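Local coordinates for Low molecular weight protein-tyrosine-phosphatase yfkJ (Bacillus subtilis, PDB 4ETM) that dephosphorylates phosphotyrosine-containing proteins, releasing phosphate from tyrosyl residues, and takes part in resistance to ethanol stress, at residues Asp55-Gly60 against Leu87-Ser92; Glu108-Leu113 against Ser123-Leu128; Pro33-Ile38 against Gln154-Gly159; Val91-Leu96 against Arg114-Phe119. One frame throughout, in Å; residues are numbered along the deposited sequence.

Contact 1. Residues Asp55-Gly60 against Leu87-Ser92; sequences DSAGIG and LARQVS. With K (potassium ion), chain E.
Arg-89 meets Asp-55 and Ala-57 along strand 52-58, an outermost strand of the parallel sheet in the low molecular weight phosphatase fold. Segment 87-92 is not regular strand, but it forms a single backbone bridge, Gly-58 with Gln-90. The Arg-89 chain runs extended from CG to NE and turns its guanidinium side-on to the carboxylate. Arg-89 NH2 lies 3.0 Å from Asp-55 OD2, and Arg-89 NE lies 3.2 Å from the same OD2. Both nitrogens come from one face of the carboxylate, and the two flat groups are 25° apart. This salt bridge holds the guanidinium in place while Ala-57 CB sits 3.9 Å above its centre. NH1 serves a second acid, Asp-95. Beside this pair, Ser-56 O and Asn-28 OD1 bind a potassium ion, with Ser-56 O at a long 3.3 Å. The same Asn-28 oxygen accepts the backbone N-H of Arg-89. Next, Arg-89 O accepts from Gly-58 N at 2.8 Å, and Gly-58 O accepts from Val-91 N, so the two bonds flank Gln-90. Gly-58 lies about 5 Å from the side chain of the nucleophile Cys-25. Gln-90 has CG anti to the backbone N (chi1 -178°), and its extended chain reaches the loop just after the strand. Its NE2 gives an almost straight bond (177°) to Ile-59 O. Last, Val-91 CB packs 3.9 Å from Ala-57 CB, and Val-91 CG1 lies 4.0 Å from Ile-59 CD1.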
loop_
_atom_site.group_PDB
_atom_site.type_symbol
_atom_site.label_atom_id
_atom_site.label_comp_id
_atom_site.label_asym_id
_atom_site.label_seq_id
_atom_site.Cartn_x
_atom_site.Cartn_y
_atom_site.Cartn_z
ATOM N N ASP A 55 -6.128 5.269 19.262
ATOM C CA ASP A 55 -6.827 6.293 18.492
ATOM C C ASP A 55 -6.955 5.734 17.082
ATOM O O ASP A 55 -6.424 4.660 16.795
ATOM C CB ASP A 55 -6.043 7.612 18.464
ATOM C CG ASP A 55 -6.837 8.771 17.861
ATOM O OD1 ASP A 55 -8.088 8.696 17.807
ATOM O OD2 ASP A 55 -6.206 9.780 17.450
ATOM N N SER A 56 -7.667 6.429 16.200
ATOM C CA SER A 56 -7.689 6.013 14.799
ATOM C C SER A 56 -7.585 7.220 13.884
ATOM O O SER A 56 -7.611 8.328 14.345
ATOM C CB SER A 56 -8.890 5.115 14.461
ATOM O OG SER A 56 -10.135 5.684 14.803
ATOM N N ALA A 57 -7.441 7.015 12.592
ATOM C CA ALA A 57 -7.404 8.131 11.640
ATOM C C ALA A 57 -7.454 7.548 10.248
ATOM O O ALA A 57 -7.155 6.366 10.044
ATOM C CB ALA A 57 -6.136 8.980 11.809
ATOM N N GLY A 58 -7.798 8.380 9.269
ATOM C CA GLY A 58 -7.951 7.889 7.916
ATOM C C GLY A 58 -6.976 8.501 6.934
ATOM O O GLY A 58 -6.517 9.617 7.119
ATOM N N ILE A 59 -6.675 7.758 5.876
ATOM C CA ILE A 59 -5.872 8.289 4.796
ATOM C C ILE A 59 -6.564 9.457 4.090
ATOM O O ILE A 59 -5.926 10.487 3.814
ATOM C CB ILE A 59 -5.523 7.206 3.761
ATOM C CG1 ILE A 59 -4.704 6.085 4.412
ATOM C CG2 ILE A 59 -4.717 7.845 2.637
ATOM C CD1 ILE A 59 -3.443 6.580 5.105
ATOM N N GLY A 60 -7.861 9.287 3.814
ATOM C CA GLY A 60 -8.615 10.266 3.050
ATOM C C GLY A 60 -9.365 11.220 3.954
ATOM O O GLY A 60 -9.459 10.997 5.160
ATOM N N LEU A 87 -14.905 10.374 16.306
ATOM C CA LEU A 87 -15.274 11.174 15.135
ATOM C C LEU A 87 -14.139 11.214 14.139
ATOM O O LEU A 87 -13.063 11.662 14.488
ATOM C CB LEU A 87 -15.533 12.619 15.544
ATOM C CG LEU A 87 -16.715 12.965 16.429
ATOM C CD1 LEU A 87 -16.652 14.446 16.744
ATOM C CD2 LEU A 87 -18.000 12.612 15.706
ATOM N N ALA A 88 -14.392 10.861 12.886
ATOM C CA ALA A 88 -13.335 10.723 11.888
ATOM C C ALA A 88 -12.353 11.895 11.776
ATOM O O ALA A 88 -12.738 13.065 11.885
ATOM C CB ALA A 88 -13.937 10.430 10.518
ATOM N N ARG A 89 -11.095 11.553 11.526
ATOM C CA ARG A 89 -10.050 12.540 11.280
ATOM C C ARG A 89 -9.059 11.979 10.280
ATOM O O ARG A 89 -8.989 10.764 10.077
ATOM C CB ARG A 89 -9.335 12.936 12.573
ATOM C CG ARG A 89 -8.223 11.988 13.020
ATOM C CD ARG A 89 -7.588 12.514 14.312
ATOM N NE ARG A 89 -6.612 11.606 14.905
ATOM C CZ ARG A 89 -5.327 11.573 14.565
ATOM N NH1 ARG A 89 -4.854 12.389 13.622
ATOM N NH2 ARG A 89 -4.516 10.718 15.163
ATOM N N GLN A 90 -8.305 12.860 9.642
ATOM C CA GLN A 90 -7.367 12.452 8.618
ATOM C C GLN A 90 -5.975 12.415 9.228
ATOM O O GLN A 90 -5.580 13.333 9.932
ATOM C CB GLN A 90 -7.403 13.435 7.450
ATOM C CG GLN A 90 -6.497 13.075 6.281
ATOM C CD GLN A 90 -6.781 13.921 5.057
ATOM O OE1 GLN A 90 -7.116 15.102 5.167
ATOM N NE2 GLN A 90 -6.651 13.329 3.887
ATOM N N VAL A 91 -5.238 11.350 8.951
ATOM C CA VAL A 91 -3.892 11.198 9.480
ATOM C C VAL A 91 -2.947 12.272 8.928
ATOM O O VAL A 91 -3.118 12.763 7.817
ATOM C CB VAL A 91 -3.349 9.803 9.151
ATOM C CG1 VAL A 91 -3.070 9.685 7.656
ATOM C CG2 VAL A 91 -2.114 9.493 9.986
ATOM N N SER A 92 -1.958 12.641 9.730
ATOM C CA SER A 92 -0.991 13.645 9.320
ATOM C C SER A 92 0.412 13.152 9.626
ATOM O O SER A 92 0.591 12.141 10.320
ATOM C CB SER A 92 -1.259 14.966 10.030
ATOM O OG SER A 92 -1.105 14.826 11.423
HETATM K K K E . -10.798 9.148 14.846
HETATM O O HOH W 1 -13.377 7.160 14.486
#

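Contact 2. Residues Glu108-Leu113 against Ser123-Leu128; sequences ENIGSL and SHIKRL
Ile-110 packs on Ile-125 and Arg-127 within a beta-alpha-beta crossover, made of strand 101-104, helix 107-117 and strand 125-127. Helix segment 108-113 runs nearly antiparallel to strand 125-127, at 168°. The closest approach of their axes is 8.7 Å. From CB of Ile-110, CG1 stands anti to the carbonyl carbon (chi1 -62°). There Ile-110 CG1 meets CG of Arg-127 at 3.7 Å. The two side chains cross at about a right angle, so the helix residue touches the aliphatic part of the arginine. The charged end of Arg-127 goes elsewhere, to salt bridges with Asp-139 and Asp-130. A chi2 of -88° then carries Ile-110 CD1 to the strand backbone, 3.6 Å from Lys-126 C. The same CD1 touches Ile-125 CG2, as the two isoleucines run antiparallel alongside each other. Ile-125 CG2 is thus shared, because Leu-113 CD1 reaches it at 3.7 Å from one helical turn further on. The side-chain contacts are between carbon atoms, and both isoleucines and Leu-113 are buried. Away from the strand, the helix faces the second subunit: Gly-111 O and Ser-112 OG each bond to the matching Ser-112 and Gly-111 of that chain. Leu-113 also packs on Ile-102 of the neighbouring strand. The last touch is wider, with Leu-113 CB 4.1 Å from Ile-125 CD1.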
loop_
_atom_site.group_PDB
_atom_site.type_symbol
_atom_site.label_atom_id
_atom_site.label_comp_id
_atom_site.label_asym_id
_atom_site.label_seq_id
_atom_site.Cartn_x
_atom_site.Cartn_y
_atom_site.Cartn_z
ATOM N N GLU A 108 -2.787 -0.987 0.774
ATOM C CA GLU A 108 -2.931 0.376 0.256
ATOM C C GLU A 108 -2.712 1.433 1.332
ATOM O O GLU A 108 -2.066 2.459 1.081
ATOM C CB GLU A 108 -4.270 0.577 -0.471
ATOM C CG GLU A 108 -4.374 -0.243 -1.750
ATOM C CD GLU A 108 -5.726 -0.094 -2.441
ATOM O OE1 GLU A 108 -6.664 0.432 -1.811
ATOM O OE2 GLU A 108 -5.858 -0.509 -3.609
ATOM N N ASN A 109 -3.263 1.196 2.515
ATOM C CA ASN A 109 -3.105 2.133 3.628
ATOM C C ASN A 109 -1.626 2.310 3.973
ATOM O O ASN A 109 -1.155 3.431 4.224
ATOM C CB ASN A 109 -3.814 1.625 4.883
ATOM C CG ASN A 109 -5.314 1.494 4.727
ATOM O OD1 ASN A 109 -5.931 0.703 5.433
ATOM N ND2 ASN A 109 -5.909 2.272 3.846
ATOM N N ILE A 110 -0.897 1.196 3.998
ATOM C CA ILE A 110 0.535 1.223 4.289
ATOM C C ILE A 110 1.245 2.090 3.256
ATOM O O ILE A 110 2.053 2.952 3.601
ATOM C CB ILE A 110 1.149 -0.184 4.255
ATOM C CG1 ILE A 110 0.522 -1.084 5.328
ATOM C CG2 ILE A 110 2.670 -0.114 4.331
ATOM C CD1 ILE A 110 1.188 -1.011 6.671
ATOM N N GLY A 111 0.919 1.869 1.986
ATOM C CA GLY A 111 1.516 2.633 0.911
ATOM C C GLY A 111 1.221 4.117 1.021
ATOM O O GLY A 111 2.094 4.944 0.759
ATOM N N SER A 112 -0.007 4.457 1.409
ATOM C CA SER A 112 -0.365 5.858 1.589
ATOM C C SER A 112 0.442 6.502 2.698
ATOM O O SER A 112 0.880 7.639 2.551
ATOM C CB SER A 112 -1.855 6.018 1.869
ATOM O OG SER A 112 -2.616 5.574 0.757
ATOM N N LEU A 113 0.639 5.774 3.802
ATOM C CA LEU A 113 1.415 6.297 4.919
ATOM C C LEU A 113 2.871 6.477 4.474
ATOM O O LEU A 113 3.551 7.400 4.908
ATOM C CB LEU A 113 1.295 5.391 6.156
ATOM C CG LEU A 113 -0.088 5.346 6.823
ATOM C CD1 LEU A 113 -0.237 4.148 7.753
ATOM C CD2 LEU A 113 -0.386 6.626 7.588
ATOM N N SER A 123 9.240 2.216 10.323
ATOM C CA SER A 123 9.399 0.828 10.713
ATOM C C SER A 123 8.314 0.354 11.667
ATOM O O SER A 123 8.126 -0.839 11.840
ATOM C CB SER A 123 10.781 0.602 11.327
ATOM O OG SER A 123 10.873 1.200 12.611
ATOM N N HIS A 124 7.590 1.292 12.268
ATOM C CA HIS A 124 6.514 0.959 13.200
ATOM C C HIS A 124 5.135 0.880 12.518
ATOM O O HIS A 124 4.105 0.800 13.180
ATOM C CB HIS A 124 6.471 1.981 14.338
ATOM C CG HIS A 124 6.243 3.388 13.881
ATOM N ND1 HIS A 124 6.893 3.936 12.797
ATOM C CD2 HIS A 124 5.450 4.367 14.376
ATOM C CE1 HIS A 124 6.500 5.186 12.634
ATOM N NE2 HIS A 124 5.623 5.474 13.580
ATOM N N ILE A 125 5.119 0.899 11.193
ATOM C CA ILE A 125 3.864 0.852 10.454
ATOM C C ILE A 125 3.651 -0.566 9.923
ATOM O O ILE A 125 4.396 -1.017 9.058
ATOM C CB ILE A 125 3.881 1.853 9.278
ATOM C CG1 ILE A 125 4.187 3.260 9.794
ATOM C CG2 ILE A 125 2.563 1.822 8.517
ATOM C CD1 ILE A 125 4.283 4.309 8.720
ATOM N N LYS A 126 2.650 -1.265 10.454
ATOM C CA LYS A 126 2.356 -2.635 10.046
ATOM C C LYS A 126 0.853 -2.816 9.813
ATOM O O LYS A 126 0.049 -1.994 10.282
ATOM C CB LYS A 126 2.847 -3.627 11.104
ATOM C CG LYS A 126 4.363 -3.641 11.301
ATOM C CD LYS A 126 4.786 -4.798 12.191
ATOM C CE LYS A 126 6.300 -4.982 12.213
ATOM N NZ LYS A 126 7.020 -3.800 12.775
ATOM N N ARG A 127 0.469 -3.855 9.065
ATOM C CA ARG A 127 -0.948 -4.199 8.919
ATOM C C ARG A 127 -1.456 -4.948 10.153
ATOM O O ARG A 127 -0.707 -5.705 10.777
ATOM C CB ARG A 127 -1.200 -5.054 7.669
ATOM C CG ARG A 127 -1.088 -4.294 6.361
ATOM C CD ARG A 127 -1.375 -5.205 5.172
ATOM N NE ARG A 127 -0.443 -6.328 5.104
ATOM C CZ ARG A 127 -0.357 -7.145 4.061
ATOM N NH1 ARG A 127 -1.154 -6.959 3.014
ATOM N NH2 ARG A 127 0.523 -8.143 4.056
ATOM N N LEU A 128 -2.726 -4.738 10.494
ATOM C CA LEU A 128 -3.351 -5.460 11.611
ATOM C C LEU A 128 -3.157 -6.963 11.478
ATOM O O LEU A 128 -2.746 -7.628 12.434
ATOM C CB LEU A 128 -4.842 -5.144 11.697
ATOM C CG LEU A 128 -5.584 -5.819 12.850
ATOM C CD1 LEU A 128 -5.027 -5.364 14.204
ATOM C CD2 LEU A 128 -7.074 -5.536 12.715
#

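Contact 3. Residues Pro33-Ile38 against Gln154-Gly159; sequences PMAEAI and QLIKTG
Ile-156 is the bump of this contact, and the hollow that takes it lies between Met-34, Ala-35 and Ile-38. These three form one side of helix 31-45 and face helix 149-170. Met-34 and Ala-35 are neighbours, and Ile-38 lies about one turn further on. The small Ala-35 makes the floor. Ile-156 CG2 rests 3.6 Å from Ala-35 CA and also touches Ala-35 CB. Because Ala-35 has only a CB, the backbones come close, and the CA atoms of Ala-35 and Ile-156 are 6.0 Å apart. The two branches of Ile-156 fill different parts of the hollow. CG1 stands anti to the carbonyl carbon (chi1 -73°), and the Ile-156 CD1 beyond it lies 4.1 Å from SD of Met-34. The same CD1 lies equally near CB of Met-34. At the other end of the hollow, Ile-38 CD1 is 4.0 Å from Ile-156 CG2. Ile-38 CD1 is in turn a small bump, set between that methyl and CG of Lys-157, which it meets at 3.9 Å. The rest of Lys-157 leads away from the contact. The helix segments cross at -42°, with axes 9.7 Å apart at closest. The active-site Arg-31 is near: its side chain is about 4 Å from that of Ile-156. Around the pair, Met-34 and Ile-38 also pack on helix 70-78, through Ile-75 and Leu-76. Leu-128, just after strand 125-127, leans on Ile-156, and Glu-36 turns to Ser-56 of strand 52-58.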
loop_
_atom_site.group_PDB
_atom_site.type_symbol
_atom_site.label_atom_id
_atom_site.label_comp_id
_atom_site.label_asym_id
_atom_site.label_seq_id
_atom_site.Cartn_x
_atom_site.Cartn_y
_atom_site.Cartn_z
ATOM N N PRO A 33 -12.168 2.799 13.164
ATOM C CA PRO A 33 -12.907 3.053 14.406
ATOM C C PRO A 33 -13.310 1.749 15.088
ATOM O O PRO A 33 -13.276 1.676 16.313
ATOM C CB PRO A 33 -14.144 3.829 13.927
ATOM C CG PRO A 33 -13.694 4.480 12.645
ATOM C CD PRO A 33 -12.826 3.442 12.005
ATOM N N MET A 34 -13.667 0.729 14.307
ATOM C CA MET A 34 -14.048 -0.562 14.893
ATOM C C MET A 34 -12.854 -1.148 15.631
ATOM O O MET A 34 -13.001 -1.691 16.723
ATOM C CB MET A 34 -14.528 -1.534 13.817
ATOM C CG MET A 34 -15.174 -2.787 14.377
ATOM S SD MET A 34 -15.597 -4.073 13.169
ATOM C CE MET A 34 -16.837 -3.270 12.160
ATOM N N ALA A 35 -11.671 -1.012 15.034
ATOM C CA ALA A 35 -10.467 -1.555 15.646
ATOM C C ALA A 35 -10.118 -0.784 16.912
ATOM O O ALA A 35 -9.829 -1.384 17.948
ATOM C CB ALA A 35 -9.312 -1.539 14.679
ATOM N N GLU A 36 -10.149 0.541 16.820
ATOM C CA GLU A 36 -9.930 1.391 17.987
ATOM C C GLU A 36 -10.799 0.971 19.189
ATOM O O GLU A 36 -10.285 0.714 20.287
ATOM C CB GLU A 36 -10.170 2.865 17.620
ATOM C CG GLU A 36 -9.792 3.821 18.753
ATOM C CD GLU A 36 -10.407 5.192 18.620
ATOM O OE1 GLU A 36 -10.571 5.854 19.674
ATOM O OE2 GLU A 36 -10.708 5.617 17.484
ATOM N N ALA A 37 -12.105 0.886 18.974
ATOM C CA ALA A 37 -13.048 0.553 20.036
ATOM C C ALA A 37 -12.821 -0.853 20.563
ATOM O O ALA A 37 -12.821 -1.078 21.772
ATOM C CB ALA A 37 -14.468 0.699 19.530
ATOM N N ILE A 38 -12.640 -1.810 19.657
ATOM C CA ILE A 38 -12.447 -3.198 20.064
ATOM C C ILE A 38 -11.141 -3.370 20.824
ATOM O O ILE A 38 -11.105 -3.996 21.880
ATOM C CB ILE A 38 -12.474 -4.146 18.843
ATOM C CG1 ILE A 38 -13.907 -4.294 18.338
ATOM C CG2 ILE A 38 -11.897 -5.509 19.197
ATOM C CD1 ILE A 38 -14.023 -5.192 17.117
ATOM N N GLN A 154 -15.070 -9.993 12.446
ATOM C CA GLN A 154 -14.335 -11.203 12.791
ATOM C C GLN A 154 -12.835 -10.998 12.651
ATOM O O GLN A 154 -12.068 -11.358 13.545
ATOM C CB GLN A 154 -14.799 -12.408 11.961
ATOM C CG GLN A 154 -16.058 -13.062 12.501
ATOM C CD GLN A 154 -16.596 -14.165 11.602
ATOM O OE1 GLN A 154 -15.992 -14.509 10.583
ATOM N NE2 GLN A 154 -17.745 -14.724 11.978
ATOM N N LEU A 155 -12.433 -10.396 11.538
ATOM C CA LEU A 155 -11.021 -10.151 11.272
ATOM C C LEU A 155 -10.414 -9.187 12.282
ATOM O O LEU A 155 -9.307 -9.395 12.757
ATOM C CB LEU A 155 -10.838 -9.624 9.851
ATOM C CG LEU A 155 -11.108 -10.654 8.755
ATOM C CD1 LEU A 155 -11.177 -9.970 7.414
ATOM C CD2 LEU A 155 -10.028 -11.732 8.756
ATOM N N ILE A 156 -11.145 -8.127 12.608
ATOM C CA ILE A 156 -10.607 -7.108 13.486
ATOM C C ILE A 156 -10.544 -7.615 14.929
ATOM O O ILE A 156 -9.615 -7.261 15.660
ATOM C CB ILE A 156 -11.369 -5.789 13.351
ATOM C CG1 ILE A 156 -11.001 -5.127 12.021
ATOM C CG2 ILE A 156 -11.045 -4.866 14.493
ATOM C CD1 ILE A 156 -11.717 -3.789 11.770
ATOM N N LYS A 157 -11.488 -8.478 15.323
ATOM C CA LYS A 157 -11.402 -9.096 16.644
ATOM C C LYS A 157 -10.129 -9.916 16.821
ATOM O O LYS A 157 -9.394 -9.706 17.776
ATOM C CB LYS A 157 -12.634 -9.945 16.956
ATOM C CG LYS A 157 -13.849 -9.115 17.338
ATOM C CD LYS A 157 -15.084 -9.962 17.548
ATOM C CE LYS A 157 -14.949 -10.850 18.767
ATOM N NZ LYS A 157 -16.187 -11.649 18.973
ATOM N N THR A 158 -9.872 -10.839 15.902
ATOM C CA THR A 158 -8.690 -11.690 16.010
ATOM C C THR A 158 -7.403 -10.875 15.877
ATOM O O THR A 158 -6.423 -11.106 16.589
ATOM C CB THR A 158 -8.714 -12.843 14.983
ATOM O OG1 THR A 158 -8.691 -12.319 13.654
ATOM C CG2 THR A 158 -9.965 -13.667 15.163
ATOM N N GLY A 159 -7.417 -9.903 14.978
ATOM C CA GLY A 159 -6.243 -9.084 14.778
ATOM C C GLY A 159 -5.898 -8.308 16.037
ATOM O O GLY A 159 -4.731 -8.248 16.421
#

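Contact 4. Residues Val91-Leu96 against Arg114-Phe119; sequences VSEQDL and RSMAGF
Met-116 leaves its backbone with CG anti to N (chi1 174°) and bends at chi3 (-39°), which brings its CE to Val-91. Met-116 CE stands 3.5 Å from CG1 of Val-91. The sulfur lies further back, over the main chain, with Met-116 SD 3.7 Å from Ser-92 C. Met-116 thus covers the turn that leads into helix 93-98, and it contributes the largest buried area of the contact. Glu-93 lies alongside it, pointing the other way, and the CG atoms of Glu-93 and Met-116 are 3.9 Å apart. The Glu-93 carboxylate comes close to the backbone too, with Glu-93 OE1 at 3.3 Å from Met-116 O. Both are acceptors, so this approach is not a hydrogen bond and may be mildly repulsive. One turn on from Glu-93, Leu-96 reaches Ala-117. Leu-96 CD1 sits 3.5 Å from Ala-117 CA and also touches Ala-117 CB. Gly-118 follows with positive phi, where the chain leaves the helix. The turn under Met-116 is held from within. Ser-92 N donates to Asp-95 OD2 at 2.9 Å, with an angle of 158°. The same oxygen also serves Arg-89, earlier in that loop. Leu-96 O accepts from His-124 NE2. The contact packs helix 93-98 and the turn before it on the C-terminal part of helix 107-117. These helices precede and follow strand 101-104, in the alternating alpha/beta order of the Rossmann-like low molecular weight phosphatase fold.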
loop_
_atom_site.group_PDB
_atom_site.type_symbol
_atom_site.label_atom_id
_atom_site.label_comp_id
_atom_site.label_asym_id
_atom_site.label_seq_id
_atom_site.Cartn_x
_atom_site.Cartn_y
_atom_site.Cartn_z
ATOM N N VAL A 91 -5.238 11.350 8.951
ATOM C CA VAL A 91 -3.892 11.198 9.480
ATOM C C VAL A 91 -2.947 12.272 8.928
ATOM O O VAL A 91 -3.118 12.763 7.817
ATOM C CB VAL A 91 -3.349 9.803 9.151
ATOM C CG1 VAL A 91 -3.070 9.685 7.656
ATOM C CG2 VAL A 91 -2.114 9.493 9.986
ATOM N N SER A 92 -1.958 12.641 9.730
ATOM C CA SER A 92 -0.991 13.645 9.320
ATOM C C SER A 92 0.412 13.152 9.626
ATOM O O SER A 92 0.591 12.141 10.320
ATOM C CB SER A 92 -1.259 14.966 10.030
ATOM O OG SER A 92 -1.105 14.826 11.423
ATOM N N GLU A 93 1.401 13.869 9.096
ATOM C CA GLU A 93 2.805 13.534 9.319
ATOM C C GLU A 93 3.152 13.436 10.796
ATOM O O GLU A 93 3.923 12.567 11.202
ATOM C CB GLU A 93 3.718 14.564 8.652
ATOM C CG GLU A 93 3.643 14.579 7.136
ATOM C CD GLU A 93 4.837 15.274 6.510
ATOM O OE1 GLU A 93 4.881 15.385 5.265
ATOM O OE2 GLU A 93 5.733 15.702 7.266
ATOM N N GLN A 94 2.588 14.330 11.602
ATOM C CA GLN A 94 2.905 14.354 13.030
ATOM C C GLN A 94 2.455 13.082 13.759
ATOM O O GLN A 94 3.057 12.689 14.758
ATOM C CB GLN A 94 2.327 15.607 13.698
ATOM C CG GLN A 94 2.853 15.860 15.106
ATOM C CD GLN A 94 4.369 15.969 15.149
ATOM O OE1 GLN A 94 4.978 16.662 14.329
ATOM N NE2 GLN A 94 4.989 15.273 16.100
ATOM N N ASP A 95 1.407 12.440 13.256
ATOM C CA ASP A 95 0.950 11.179 13.816
ATOM C C ASP A 95 2.037 10.103 13.748
ATOM O O ASP A 95 2.113 9.238 14.618
ATOM C CB ASP A 95 -0.296 10.677 13.078
ATOM C CG ASP A 95 -1.549 11.466 13.419
ATOM O OD1 ASP A 95 -1.828 11.679 14.618
ATOM O OD2 ASP A 95 -2.271 11.850 12.476
ATOM N N LEU A 96 2.863 10.153 12.707
ATOM C CA LEU A 96 3.924 9.165 12.539
ATOM C C LEU A 96 4.878 9.192 13.733
ATOM O O LEU A 96 5.257 8.149 14.252
ATOM C CB LEU A 96 4.699 9.413 11.239
ATOM C CG LEU A 96 3.883 9.422 9.946
ATOM C CD1 LEU A 96 4.751 9.862 8.783
ATOM C CD2 LEU A 96 3.290 8.065 9.677
ATOM N N ARG A 114 3.326 5.620 3.565
ATOM C CA ARG A 114 4.708 5.704 3.077
ATOM C C ARG A 114 4.948 6.943 2.224
ATOM O O ARG A 114 6.011 7.556 2.288
ATOM C CB ARG A 114 5.077 4.449 2.282
ATOM C CG ARG A 114 5.123 3.143 3.085
ATOM C CD ARG A 114 5.974 2.098 2.356
ATOM N NE ARG A 114 5.875 0.778 2.975
ATOM C CZ ARG A 114 6.475 0.438 4.113
ATOM N NH1 ARG A 114 7.228 1.321 4.758
ATOM N NH2 ARG A 114 6.319 -0.785 4.609
ATOM N N SER A 115 3.956 7.285 1.411
ATOM C CA SER A 115 3.967 8.500 0.611
ATOM C C SER A 115 3.959 9.753 1.500
ATOM O O SER A 115 4.430 10.819 1.099
ATOM C CB SER A 115 2.740 8.504 -0.318
ATOM O OG SER A 115 2.733 9.615 -1.206
ATOM N N MET A 116 3.429 9.615 2.707
ATOM C CA MET A 116 3.266 10.749 3.617
ATOM C C MET A 116 4.507 10.980 4.473
ATOM O O MET A 116 4.731 12.073 4.969
ATOM C CB MET A 116 2.062 10.488 4.524
ATOM C CG MET A 116 1.836 11.504 5.621
ATOM S SD MET A 116 0.413 10.982 6.577
ATOM C CE MET A 116 -0.604 10.371 5.238
ATOM N N ALA A 117 5.313 9.942 4.630
ATOM C CA ALA A 117 6.347 9.907 5.660
ATOM C C ALA A 117 7.604 10.731 5.377
ATOM O O ALA A 117 8.306 11.123 6.311
ATOM C CB ALA A 117 6.728 8.473 5.936
ATOM N N GLY A 118 7.898 10.986 4.106
ATOM C CA GLY A 118 9.114 11.703 3.760
ATOM C C GLY A 118 10.340 10.988 4.295
ATOM O O GLY A 118 10.547 9.808 3.997
ATOM N N PHE A 119 11.130 11.679 5.117
ATOM C CA PHE A 119 12.354 11.103 5.665
ATOM C C PHE A 119 12.125 10.423 7.013
ATOM O O PHE A 119 13.041 9.838 7.582
ATOM C CB PHE A 119 13.443 12.170 5.798
ATOM C CG PHE A 119 13.793 12.843 4.501
ATOM C CD1 PHE A 119 14.685 12.260 3.624
ATOM C CD2 PHE A 119 13.218 14.055 4.156
ATOM C CE1 PHE A 119 15.005 12.872 2.428
ATOM C CE2 PHE A 119 13.538 14.679 2.957
ATOM C CZ PHE A 119 14.427 14.081 2.093
#

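In the fold
From the N terminus, contact 3 opens first, on helix 31-45. It closes only at helix 149-170, so the other three contacts all lie within its loop. Contact 1 opens at strand 52-58 and closes at 87-92. Contact 4 starts on that same piece of chain, sharing Val-91 and Ser-92, and Arg-89 to Asp-95 links the two. Contact 2 opens on helix 107-117 before contact 4 closes on the C-terminal part of that helix, and it closes at strand 125-127. Contacts 2 and 4 therefore cross. Together contacts 1, 2 and 4 tie helix 107-117 and its neighbours to both outermost strands, while contact 3 joins the first and last helices.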